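Local coordinates for nitrite oxidoreductase subunit A (Kuenenia stuttgartiensis, PDB 7B04), which belongs to the molybdopterin oxidoreductase family and holds a molybdenum atom, two copies of MD1 and an iron/sulfur cluster within one large subunit, at residues B[164-169]-B[1025-1030]; B[280-285]-B[1071-1076]; B[682-687]-B[1043-1048]. All blocks are in the same frame, centred on the assembly; numbering follows the deposited sequence.

In the fold
Interactions 1 and 3 form one continuous patch, and interaction 3 alone of the three contacts touches MD1. The centres of these two lie 10 Å apart, and they meet directly: T1029 CG2 lies 3.5 Å from Y1047 CD2, so helix 1027-1033 packs against the loop that carries interaction 3. That loop meets residues 682-687, three of which line the pocket of one MD1. Interaction 2 lies across the chain's centre, 44 Å from interaction 1 and 42 Å from interaction 3 between centres. Along the sequence interaction 3 is nested in the loop closed by interaction 2, whereas the segments of interaction 1 alternate with those of both others.

Interaction 1: B[164-169]-B[1025-1030]; sequences RGNDEL and SSDKTV
K1028 reaches across G165 toward D167, and this lysine forms the close part of the contact. Its CG is anti to the carbonyl carbon (chi1 -67°), and the chain is extended beyond it, so that CG and CE both pass G165 O, CG at 3.3 Å. The ammonium end donates a hydrogen bond from NZ to D167 O, at a very short, doubtful length. D1027 turns its carboxylate to the loop, OD2 lying 3.4 Å from G165 CA, where the glycine has no side chain to intervene. The planes of the N166 amide and the D1027 carboxylate are nearly parallel, 6° apart, although the side chains cross at about a right angle. N166 OD1 and D1027 OD2 are both acceptors and do not bond; N163 ND2 serves N166 OD1.

The other side is looser. E168 is exposed, its CB points away from the helix, and its nearest atom to K1028 NZ is CA, at 4.1 Å. The loop leads into strand 169-171, is tied to strand 135-137 by a salt bridge of D167 OD2 with R137, and meets the start of helix 1027-1033, with S1026 at the N-cap position; F995 and V998 of helix 994-999 pack on D1027.

Interaction 2: B[280-285]-B[1071-1076]; sequences HPFSHG and DSLFHK
L1073 lies over the ring of F282 where helix 280-283 meets the approach to a two-stranded antiparallel sheet, 1075-1076 with 1083-1084. An inverse gamma turn centred on F1074 links L1073 to that sheet; F1074 CB points away from residues 280-285, and the F1074 ring stacks with F1083.

The apolar contacts centre on one leucine. L1073 CG is anti to the backbone N (chi1 -174°), and the two methyls beyond it meet the helix. CD2 makes a CH-pi contact with F282, 3.9 Å from the ring centroid and 18° off the normal, displaced toward the rim. CD1 reaches the ring atoms CD1 and CE1 of F282, the former at 3.6 Å. The same CD2 methyl also meets P281 CB at 3.8 Å, so the proline and the phenylalanine share it. P281 CB in turn lies 4.1 Å from H1075 CB. T536 and R540 of helix 535-541 and I837 of helix 835-840 add to the packing round F282.

One backbone hydrogen bond crosses the interface. Within the helix segment, H280 O accepts from H284 N and G285 N, and the chain then leaves through G285, whose phi is positive. This brings the glycine carbonyl to the strand. K1076 sends its own NZ off to G1080 O, and its side chain packs on S409 of the neighbouring subunit B. Its backbone N donates to G285 O at 3.0 Å with an N-H...O angle of 158°, the donor tilted from the carbonyl plane, while the same oxygen also lies 3.3 Å from K1076 CB.

Interaction 3: B[682-687]-B[1043-1048]; sequences IEITGS and SPSGYQ. With MD1 (phosphoric acid 4-(2-amino-4-oxo-3,4,5,6,-tetrahydro-pteridin-6-yl)-2-hydroxy-3,4-dimercapto-but-3-en-yl ester guanylate ester), chain C.
I684 and Y1047 bury more of their surface in this contact than any other residues of the two loops, and their side chains cross obliquely. The isoleucine spreads its branches over the opposing backbone and turn. CG1, anti to the backbone N (chi1 -176°), comes 4.1 Å from Y1047 CB, and CG2 rests over the backbone of G1046 and Y1047. CD1 reaches furthest, to S1045, where it lies 3.4 Å from OG.

S1045 belongs to a type I beta turn running from S1043 to G1046, closed by the bond from G1046 N to S1043 O. The hydroxyls of S1043 and S1045 share a hydrogen bond whose direction is open, and S1043 OG is also bonded to E689. The turn therefore presents S1045 to I684 with its hydroxyl already engaged.

Y1047 works with its ring. I684 O lies at the edge near the ring plane, 3.6 Å from CD1. G686 comes over one face: its CA is 3.8 Å from the ring centroid and 22° off the normal, a CH-pi contact toward the rim. Having no side chain, G686 lets its backbone lie directly on the ring, in a positive-phi conformation that suits glycine. W1023 also meets Y1047, their ring planes only about 10° apart. No hydrogen bond joins the two loops, so the contact is one of packing.

The far side of residues 682-687 serves the cofactor. I682 CD1 lies 3.8 Å from C8 of the MD1 guanine, and T685 CG2 is 3.7 Å from the ribose O3'. The loop from strand 676-681 thus separates Y1047 from the guanosine end of MD1, lining the pocket for a dinucleotide cofactor characteristic of the molybdopterin oxidoreductase family.

Interaction 1: B[164-169]-B[1025-1030]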
loop_
_atom_site.group_PDB
_atom_site.type_symbol
_atom_site.label_atom_id
_atom_site.label_comp_id
_atom_site.label_asym_id
_atom_site.label_seq_id
_atom_site.Cartn_x
_atom_site.Cartn_y
_atom_site.Cartn_z
ATOM N N ARG B 164 25.654 16.001 -12.191
ATOM C CA ARG B 164 24.351 16.576 -12.496
ATOM C C ARG B 164 23.494 16.801 -11.259
ATOM O O ARG B 164 22.415 17.394 -11.373
ATOM C CB ARG B 164 23.575 15.674 -13.464
ATOM C CG ARG B 164 23.982 15.766 -14.923
ATOM C CD ARG B 164 22.954 15.047 -15.789
ATOM N NE ARG B 164 23.227 15.160 -17.218
ATOM C CZ ARG B 164 23.832 14.220 -17.939
ATOM N NH1 ARG B 164 24.228 13.093 -17.363
ATOM N NH2 ARG B 164 24.038 14.404 -19.236
ATOM N N GLY B 165 23.943 16.357 -10.088
ATOM C CA GLY B 165 23.133 16.456 -8.892
ATOM C C GLY B 165 23.433 17.687 -8.065
ATOM O O GLY B 165 22.737 17.970 -7.086
ATOM N N ASN B 166 24.473 18.426 -8.450
ATOM C CA ASN B 166 24.806 19.696 -7.822
ATOM C C ASN B 166 24.604 20.872 -8.767
ATOM O O ASN B 166 25.031 21.990 -8.456
ATOM C CB ASN B 166 26.244 19.669 -7.300
ATOM C CG ASN B 166 26.427 18.689 -6.160
ATOM O OD1 ASN B 166 27.143 17.696 -6.288
ATOM N ND2 ASN B 166 25.772 18.959 -5.036
ATOM N N ASP B 167 23.960 20.648 -9.909
ATOM C CA ASP B 167 23.593 21.722 -10.815
ATOM C C ASP B 167 22.184 22.194 -10.465
ATOM O O ASP B 167 21.576 21.736 -9.497
ATOM C CB ASP B 167 23.698 21.246 -12.265
ATOM C CG ASP B 167 23.786 22.390 -13.255
ATOM O OD1 ASP B 167 23.730 23.561 -12.826
ATOM O OD2 ASP B 167 23.919 22.114 -14.464
ATOM N N GLU B 168 21.647 23.116 -11.256
ATOM C CA GLU B 168 20.358 23.723 -10.959
ATOM C C GLU B 168 19.379 23.476 -12.097
ATOM O O GLU B 168 19.742 23.568 -13.274
ATOM C CB GLU B 168 20.502 25.228 -10.713
ATOM C CG GLU B 168 19.228 25.897 -10.231
ATOM C CD GLU B 168 19.418 27.370 -9.939
ATOM O OE1 GLU B 168 20.541 27.876 -10.147
ATOM O OE2 GLU B 168 18.446 28.021 -9.502
ATOM N N LEU B 169 18.137 23.162 -11.736
ATOM C CA LEU B 169 17.058 23.009 -12.702
ATOM C C LEU B 169 16.303 24.329 -12.797
ATOM O O LEU B 169 15.693 24.775 -11.820
ATOM C CB LEU B 169 16.125 21.872 -12.294
ATOM C CG LEU B 169 16.746 20.475 -12.345
ATOM C CD1 LEU B 169 15.818 19.452 -11.718
ATOM C CD2 LEU B 169 17.087 20.090 -13.777
ATOM N N SER B 1025 18.432 8.600 -2.372
ATOM C CA SER B 1025 19.268 9.689 -1.891
ATOM C C SER B 1025 20.037 10.305 -3.050
ATOM O O SER B 1025 20.718 9.603 -3.804
ATOM C CB SER B 1025 20.234 9.183 -0.821
ATOM O OG SER B 1025 19.537 8.640 0.286
ATOM N N SER B 1026 19.925 11.618 -3.192
ATOM C CA SER B 1026 20.652 12.374 -4.198
ATOM C C SER B 1026 21.705 13.231 -3.510
ATOM O O SER B 1026 21.840 13.226 -2.283
ATOM C CB SER B 1026 19.693 13.228 -5.029
ATOM O OG SER B 1026 19.142 14.277 -4.254
ATOM N N ASP B 1027 22.471 13.964 -4.319
ATOM C CA ASP B 1027 23.469 14.871 -3.763
ATOM C C ASP B 1027 22.820 15.901 -2.847
ATOM O O ASP B 1027 23.188 16.021 -1.673
ATOM C CB ASP B 1027 24.235 15.564 -4.891
ATOM C CG ASP B 1027 25.167 14.623 -5.629
ATOM O OD1 ASP B 1027 25.687 13.681 -4.996
ATOM O OD2 ASP B 1027 25.380 14.829 -6.842
ATOM N N LYS B 1028 21.815 16.617 -3.356
ATOM C CA LYS B 1028 21.226 17.727 -2.611
ATOM C C LYS B 1028 20.474 17.262 -1.371
ATOM O O LYS B 1028 20.458 17.976 -0.361
ATOM C CB LYS B 1028 20.305 18.530 -3.523
ATOM C CG LYS B 1028 21.047 19.262 -4.619
ATOM C CD LYS B 1028 20.098 19.964 -5.561
ATOM C CE LYS B 1028 20.866 20.623 -6.685
ATOM N NZ LYS B 1028 19.966 21.246 -7.693
ATOM N N THR B 1029 19.839 16.090 -1.421
ATOM C CA THR B 1029 19.155 15.593 -0.231
ATOM C C THR B 1029 20.156 15.288 0.875
ATOM O O THR B 1029 19.884 15.542 2.054
ATOM C CB THR B 1029 18.322 14.354 -0.564
ATOM O OG1 THR B 1029 19.167 13.330 -1.101
ATOM C CG2 THR B 1029 17.237 14.696 -1.572
ATOM N N VAL B 1030 21.317 14.739 0.512
ATOM C CA VAL B 1030 22.371 14.506 1.494
ATOM C C VAL B 1030 22.923 15.831 2.015
ATOM O O VAL B 1030 23.167 15.979 3.218
ATOM C CB VAL B 1030 23.476 13.619 0.893
ATOM C CG1 VAL B 1030 24.655 13.516 1.847
ATOM C CG2 VAL B 1030 22.928 12.235 0.576
#

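Interaction 2: B[280-285]-B[1071-1076]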
loop_
_atom_site.group_PDB
_atom_site.type_symbol
_atom_site.label_atom_id
_atom_site.label_comp_id
_atom_site.label_asym_id
_atom_site.label_seq_id
_atom_site.Cartn_x
_atom_site.Cartn_y
_atom_site.Cartn_z
ATOM N N HIS B 280 8.396 -19.007 -20.062
ATOM C CA HIS B 280 7.161 -19.129 -20.832
ATOM C C HIS B 280 7.381 -19.217 -22.341
ATOM O O HIS B 280 6.731 -20.066 -22.977
ATOM C CB HIS B 280 6.227 -17.968 -20.477
ATOM C CG HIS B 280 5.565 -18.118 -19.144
ATOM N ND1 HIS B 280 4.680 -17.187 -18.642
ATOM C CD2 HIS B 280 5.660 -19.090 -18.208
ATOM C CE1 HIS B 280 4.256 -17.585 -17.455
ATOM N NE2 HIS B 280 4.837 -18.735 -17.168
ATOM N N PRO B 281 8.242 -18.410 -22.974
ATOM C CA PRO B 281 8.524 -18.644 -24.401
ATOM C C PRO B 281 9.117 -20.013 -24.684
ATOM O O PRO B 281 8.979 -20.512 -25.808
ATOM C CB PRO B 281 9.508 -17.521 -24.759
ATOM C CG PRO B 281 9.220 -16.450 -23.774
ATOM C CD PRO B 281 8.875 -17.165 -22.501
ATOM N N PHE B 282 9.772 -20.635 -23.703
ATOM C CA PHE B 282 10.332 -21.968 -23.900
ATOM C C PHE B 282 9.282 -23.054 -23.697
ATOM O O PHE B 282 9.265 -24.049 -24.430
ATOM C CB PHE B 282 11.508 -22.191 -22.948
ATOM C CG PHE B 282 12.677 -21.282 -23.200
ATOM C CD1 PHE B 282 13.591 -21.566 -24.200
ATOM C CD2 PHE B 282 12.864 -20.145 -22.432
ATOM C CE1 PHE B 282 14.668 -20.731 -24.430
ATOM C CE2 PHE B 282 13.938 -19.306 -22.659
ATOM C CZ PHE B 282 14.841 -19.600 -23.659
ATOM N N SER B 283 8.401 -22.882 -22.708
ATOM C CA SER B 283 7.468 -23.945 -22.350
ATOM C C SER B 283 6.242 -23.958 -23.256
ATOM O O SER B 283 5.810 -25.028 -23.700
ATOM C CB SER B 283 7.047 -23.800 -20.887
ATOM O OG SER B 283 8.157 -23.960 -20.020
ATOM N N HIS B 284 5.667 -22.788 -23.542
ATOM C CA HIS B 284 4.494 -22.708 -24.401
ATOM C C HIS B 284 4.603 -21.673 -25.512
ATOM O O HIS B 284 3.724 -21.641 -26.380
ATOM C CB HIS B 284 3.234 -22.420 -23.574
ATOM C CG HIS B 284 3.345 -21.207 -22.706
ATOM N ND1 HIS B 284 3.095 -19.935 -23.171
ATOM C CD2 HIS B 284 3.670 -21.074 -21.399
ATOM C CE1 HIS B 284 3.265 -19.069 -22.188
ATOM N NE2 HIS B 284 3.611 -19.735 -21.101
ATOM N N GLY B 285 5.636 -20.835 -25.519
ATOM C CA GLY B 285 5.856 -19.925 -26.627
ATOM C C GLY B 285 4.985 -18.692 -26.650
ATOM O O GLY B 285 4.831 -18.078 -27.710
ATOM N N ASP B 1071 18.891 -16.341 -30.551
ATOM C CA ASP B 1071 18.499 -15.996 -31.910
ATOM C C ASP B 1071 17.605 -17.050 -32.555
ATOM O O ASP B 1071 17.057 -16.794 -33.633
ATOM C CB ASP B 1071 19.740 -15.788 -32.786
ATOM C CG ASP B 1071 20.466 -14.495 -32.477
ATOM O OD1 ASP B 1071 19.807 -13.528 -32.041
ATOM O OD2 ASP B 1071 21.697 -14.445 -32.681
ATOM N N SER B 1072 17.452 -18.221 -31.933
ATOM C CA SER B 1072 16.767 -19.359 -32.539
ATOM C C SER B 1072 15.600 -19.859 -31.689
ATOM O O SER B 1072 15.321 -21.059 -31.657
ATOM C CB SER B 1072 17.757 -20.494 -32.799
ATOM O OG SER B 1072 18.312 -20.971 -31.584
ATOM N N LEU B 1073 14.908 -18.956 -30.996
ATOM C CA LEU B 1073 13.785 -19.316 -30.122
ATOM C C LEU B 1073 12.464 -19.062 -30.844
ATOM O O LEU B 1073 11.929 -17.953 -30.830
ATOM C CB LEU B 1073 13.843 -18.567 -28.796
ATOM C CG LEU B 1073 12.747 -19.067 -27.850
ATOM C CD1 LEU B 1073 12.909 -20.560 -27.580
ATOM C CD2 LEU B 1073 12.720 -18.283 -26.550
ATOM N N PHE B 1074 11.948 -20.101 -31.500
ATOM C CA PHE B 1074 10.666 -20.031 -32.196
ATOM C C PHE B 1074 9.494 -19.816 -31.241
ATOM O O PHE B 1074 8.892 -20.785 -30.767
ATOM C CB PHE B 1074 10.445 -21.317 -32.996
ATOM C CG PHE B 1074 9.130 -21.368 -33.720
ATOM C CD1 PHE B 1074 8.911 -20.587 -34.840
ATOM C CD2 PHE B 1074 8.116 -22.207 -33.284
ATOM C CE1 PHE B 1074 7.702 -20.635 -35.508
ATOM C CE2 PHE B 1074 6.906 -22.257 -33.945
ATOM C CZ PHE B 1074 6.699 -21.472 -35.059
ATOM N N HIS B 1075 9.191 -18.565 -30.908
ATOM C CA HIS B 1075 8.020 -18.214 -30.106
ATOM C C HIS B 1075 7.101 -17.271 -30.888
ATOM O O HIS B 1075 7.392 -16.872 -32.020
ATOM C CB HIS B 1075 8.426 -17.611 -28.759
ATOM C CG HIS B 1075 9.311 -16.415 -28.875
ATOM N ND1 HIS B 1075 10.643 -16.508 -29.213
ATOM C CD2 HIS B 1075 9.060 -15.098 -28.688
ATOM C CE1 HIS B 1075 11.173 -15.300 -29.234
ATOM N NE2 HIS B 1075 10.234 -14.425 -28.920
ATOM N N LYS B 1076 5.976 -16.922 -30.262
ATOM C CA LYS B 1076 4.947 -16.087 -30.871
ATOM C C LYS B 1076 5.175 -14.605 -30.594
ATOM O O LYS B 1076 5.531 -14.214 -29.478
ATOM C CB LYS B 1076 3.563 -16.483 -30.349
ATOM C CG LYS B 1076 2.437 -15.562 -30.805
ATOM C CD LYS B 1076 1.150 -15.814 -30.035
ATOM C CE LYS B 1076 0.018 -14.930 -30.540
ATOM N NZ LYS B 1076 0.283 -13.480 -30.321
#

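Interaction 3: B[682-687]-B[1043-1048]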
loop_
_atom_site.group_PDB
_atom_site.type_symbol
_atom_site.label_atom_id
_atom_site.label_comp_id
_atom_site.label_asym_id
_atom_site.label_seq_id
_atom_site.Cartn_x
_atom_site.Cartn_y
_atom_site.Cartn_z
ATOM N N ILE B 682 4.879 14.029 -13.460
ATOM C CA ILE B 682 3.991 14.914 -12.715
ATOM C C ILE B 682 4.602 15.355 -11.396
ATOM O O ILE B 682 4.078 16.291 -10.767
ATOM C CB ILE B 682 2.616 14.257 -12.467
ATOM C CG1 ILE B 682 2.780 13.015 -11.591
ATOM C CG2 ILE B 682 1.961 13.889 -13.788
ATOM C CD1 ILE B 682 1.474 12.432 -11.106
ATOM N N GLU B 683 5.689 14.722 -10.961
ATOM C CA GLU B 683 6.375 15.059 -9.725
ATOM C C GLU B 683 7.874 15.124 -9.986
ATOM O O GLU B 683 8.379 14.544 -10.952
ATOM C CB GLU B 683 6.105 14.015 -8.628
ATOM C CG GLU B 683 4.882 14.266 -7.760
ATOM C CD GLU B 683 4.516 13.051 -6.922
ATOM O OE1 GLU B 683 4.773 11.914 -7.377
ATOM O OE2 GLU B 683 3.981 13.230 -5.809
ATOM N N ILE B 684 8.589 15.831 -9.115
ATOM C CA ILE B 684 10.049 15.845 -9.170
ATOM C C ILE B 684 10.540 14.578 -8.469
ATOM O O ILE B 684 10.342 14.399 -7.267
ATOM C CB ILE B 684 10.627 17.126 -8.547
ATOM C CG1 ILE B 684 12.147 17.185 -8.704
ATOM C CG2 ILE B 684 10.174 17.327 -7.092
ATOM C CD1 ILE B 684 12.705 18.582 -8.529
ATOM N N THR B 685 11.154 13.673 -9.232
ATOM C CA THR B 685 11.328 12.292 -8.792
ATOM C C THR B 685 12.762 11.874 -8.494
ATOM O O THR B 685 12.981 10.714 -8.123
ATOM C CB THR B 685 10.738 11.344 -9.838
ATOM O OG1 THR B 685 11.197 11.721 -11.142
ATOM C CG2 THR B 685 9.224 11.407 -9.792
ATOM N N GLY B 686 13.735 12.768 -8.608
ATOM C CA GLY B 686 15.119 12.342 -8.518
ATOM C C GLY B 686 15.662 11.766 -9.813
ATOM O O GLY B 686 16.872 11.828 -10.048
ATOM N N SER B 687 14.800 11.188 -10.654
ATOM C CA SER B 687 15.204 11.003 -12.043
ATOM C C SER B 687 15.244 12.342 -12.770
ATOM O O SER B 687 16.086 12.540 -13.650
ATOM C CB SER B 687 14.272 10.025 -12.757
ATOM O OG SER B 687 14.395 8.719 -12.218
ATOM N N SER B 1043 15.602 18.303 -0.860
ATOM C CA SER B 1043 16.384 19.123 -1.767
ATOM C C SER B 1043 15.755 20.511 -1.890
ATOM O O SER B 1043 14.540 20.665 -1.727
ATOM C CB SER B 1043 16.464 18.460 -3.141
ATOM O OG SER B 1043 16.993 19.341 -4.115
ATOM N N PRO B 1044 16.560 21.542 -2.156
ATOM C CA PRO B 1044 15.983 22.873 -2.405
ATOM C C PRO B 1044 15.026 22.898 -3.582
ATOM O O PRO B 1044 14.213 23.824 -3.684
ATOM C CB PRO B 1044 17.218 23.748 -2.660
ATOM C CG PRO B 1044 18.330 23.039 -1.960
ATOM C CD PRO B 1044 18.032 21.575 -2.114
ATOM N N SER B 1045 15.100 21.908 -4.473
ATOM C CA SER B 1045 14.175 21.787 -5.591
ATOM C C SER B 1045 12.817 21.235 -5.178
ATOM O O SER B 1045 11.892 21.232 -5.996
ATOM C CB SER B 1045 14.779 20.892 -6.672
ATOM O OG SER B 1045 14.916 19.563 -6.203
ATOM N N GLY B 1046 12.675 20.775 -3.937
ATOM C CA GLY B 1046 11.466 20.143 -3.467
ATOM C C GLY B 1046 11.525 18.634 -3.441
ATOM O O GLY B 1046 10.578 18.003 -2.958
ATOM N N TYR B 1047 12.605 18.038 -3.942
ATOM C CA TYR B 1047 12.723 16.589 -3.997
ATOM C C TYR B 1047 13.107 16.040 -2.630
ATOM O O TYR B 1047 13.978 16.579 -1.939
ATOM C CB TYR B 1047 13.745 16.175 -5.046
ATOM C CG TYR B 1047 14.158 14.712 -4.969
ATOM C CD1 TYR B 1047 13.293 13.699 -5.368
ATOM C CD2 TYR B 1047 15.423 14.352 -4.532
ATOM C CE1 TYR B 1047 13.678 12.368 -5.301
ATOM C CE2 TYR B 1047 15.807 13.026 -4.469
ATOM C CZ TYR B 1047 14.935 12.038 -4.856
ATOM O OH TYR B 1047 15.322 10.718 -4.793
ATOM N N GLN B 1048 12.416 14.988 -2.228
ATOM C CA GLN B 1048 12.579 14.368 -0.926
ATOM C C GLN B 1048 13.111 12.950 -1.065
ATOM O O GLN B 1048 12.564 12.156 -1.846
ATOM C CB GLN B 1048 11.224 14.348 -0.240
ATOM C CG GLN B 1048 11.062 13.272 0.742
ATOM C CD GLN B 1048 11.381 13.661 2.139
ATOM O OE1 GLN B 1048 11.104 12.927 3.082
ATOM N NE2 GLN B 1048 12.015 14.812 2.283
HETATM P PB MD1 C . 8.387 2.359 -12.935
HETATM O O3B MD1 C . 7.574 2.747 -11.559
HETATM O O1B MD1 C . 9.577 3.279 -13.050
HETATM O O2B MD1 C . 7.478 2.571 -14.121
HETATM O O3A MD1 C . 8.906 0.789 -12.947
HETATM C C10 MD1 C . 8.325 -0.189 -12.134
HETATM C C11 MD1 C . 9.433 -1.159 -11.630
HETATM O O11 MD1 C . 9.900 -0.704 -10.161
HETATM C C12 MD1 C . 9.020 -2.427 -11.670
HETATM S S12 MD1 C . 7.294 -2.771 -12.118
HETATM C C13 MD1 C . 9.891 -3.684 -11.376
HETATM S S13 MD1 C . 8.983 -5.252 -11.523
HETATM C C14 MD1 C . 11.292 -3.779 -10.992
HETATM N N15 MD1 C . 11.271 -4.235 -9.457
HETATM C C16 MD1 C . 12.475 -4.069 -8.742
HETATM C C15 MD1 C . 12.612 -4.716 -7.409
HETATM O O14 MD1 C . 11.720 -5.365 -6.978
HETATM N N17 MD1 C . 13.865 -4.551 -6.626
HETATM C C17 MD1 C . 15.023 -3.699 -7.187
HETATM N N16 MD1 C . 16.246 -3.543 -6.423
HETATM N N18 MD1 C . 14.898 -3.040 -8.539
HETATM C C20 MD1 C . 13.697 -3.189 -9.317
HETATM N N8 MD1 C . 13.630 -2.548 -10.564
HETATM C C7 MD1 C . 12.239 -2.664 -11.344
HETATM P PA MD1 C . 6.793 4.186 -11.344
HETATM O O1A MD1 C . 5.651 4.023 -10.371
HETATM O O2A MD1 C . 7.790 5.162 -10.792
HETATM O "O5'" MD1 C . 6.239 4.855 -12.741
HETATM C "C5'" MD1 C . 5.373 5.947 -12.596
HETATM C "C4'" MD1 C . 6.151 7.298 -12.761
HETATM O "O4'" MD1 C . 5.408 8.204 -13.784
HETATM C "C1'" MD1 C . 4.656 9.265 -12.924
HETATM N N9 MD1 C . 3.231 9.381 -13.341
HETATM C C4 MD1 C . 2.956 9.872 -14.538
HETATM N N3 MD1 C . 3.843 10.360 -15.624
HETATM C C2 MD1 C . 3.257 10.855 -16.863
HETATM N N2 MD1 C . 4.126 11.326 -17.916
HETATM N N1 MD1 C . 1.828 10.877 -17.048
HETATM C C6 MD1 C . 0.982 10.406 -15.998
HETATM O O6 MD1 C . -0.193 10.422 -16.144
HETATM C C5 MD1 C . 1.603 9.886 -14.694
HETATM N N7 MD1 C . 1.067 9.400 -13.580
HETATM C C8 MD1 C . 2.069 9.083 -12.731
HETATM C "C2'" MD1 C . 4.753 8.869 -11.718
HETATM O "O2'" MD1 C . 4.861 10.013 -10.820
HETATM C "C3'" MD1 C . 6.139 7.962 -11.668
HETATM O "O3'" MD1 C . 7.290 8.853 -11.591
#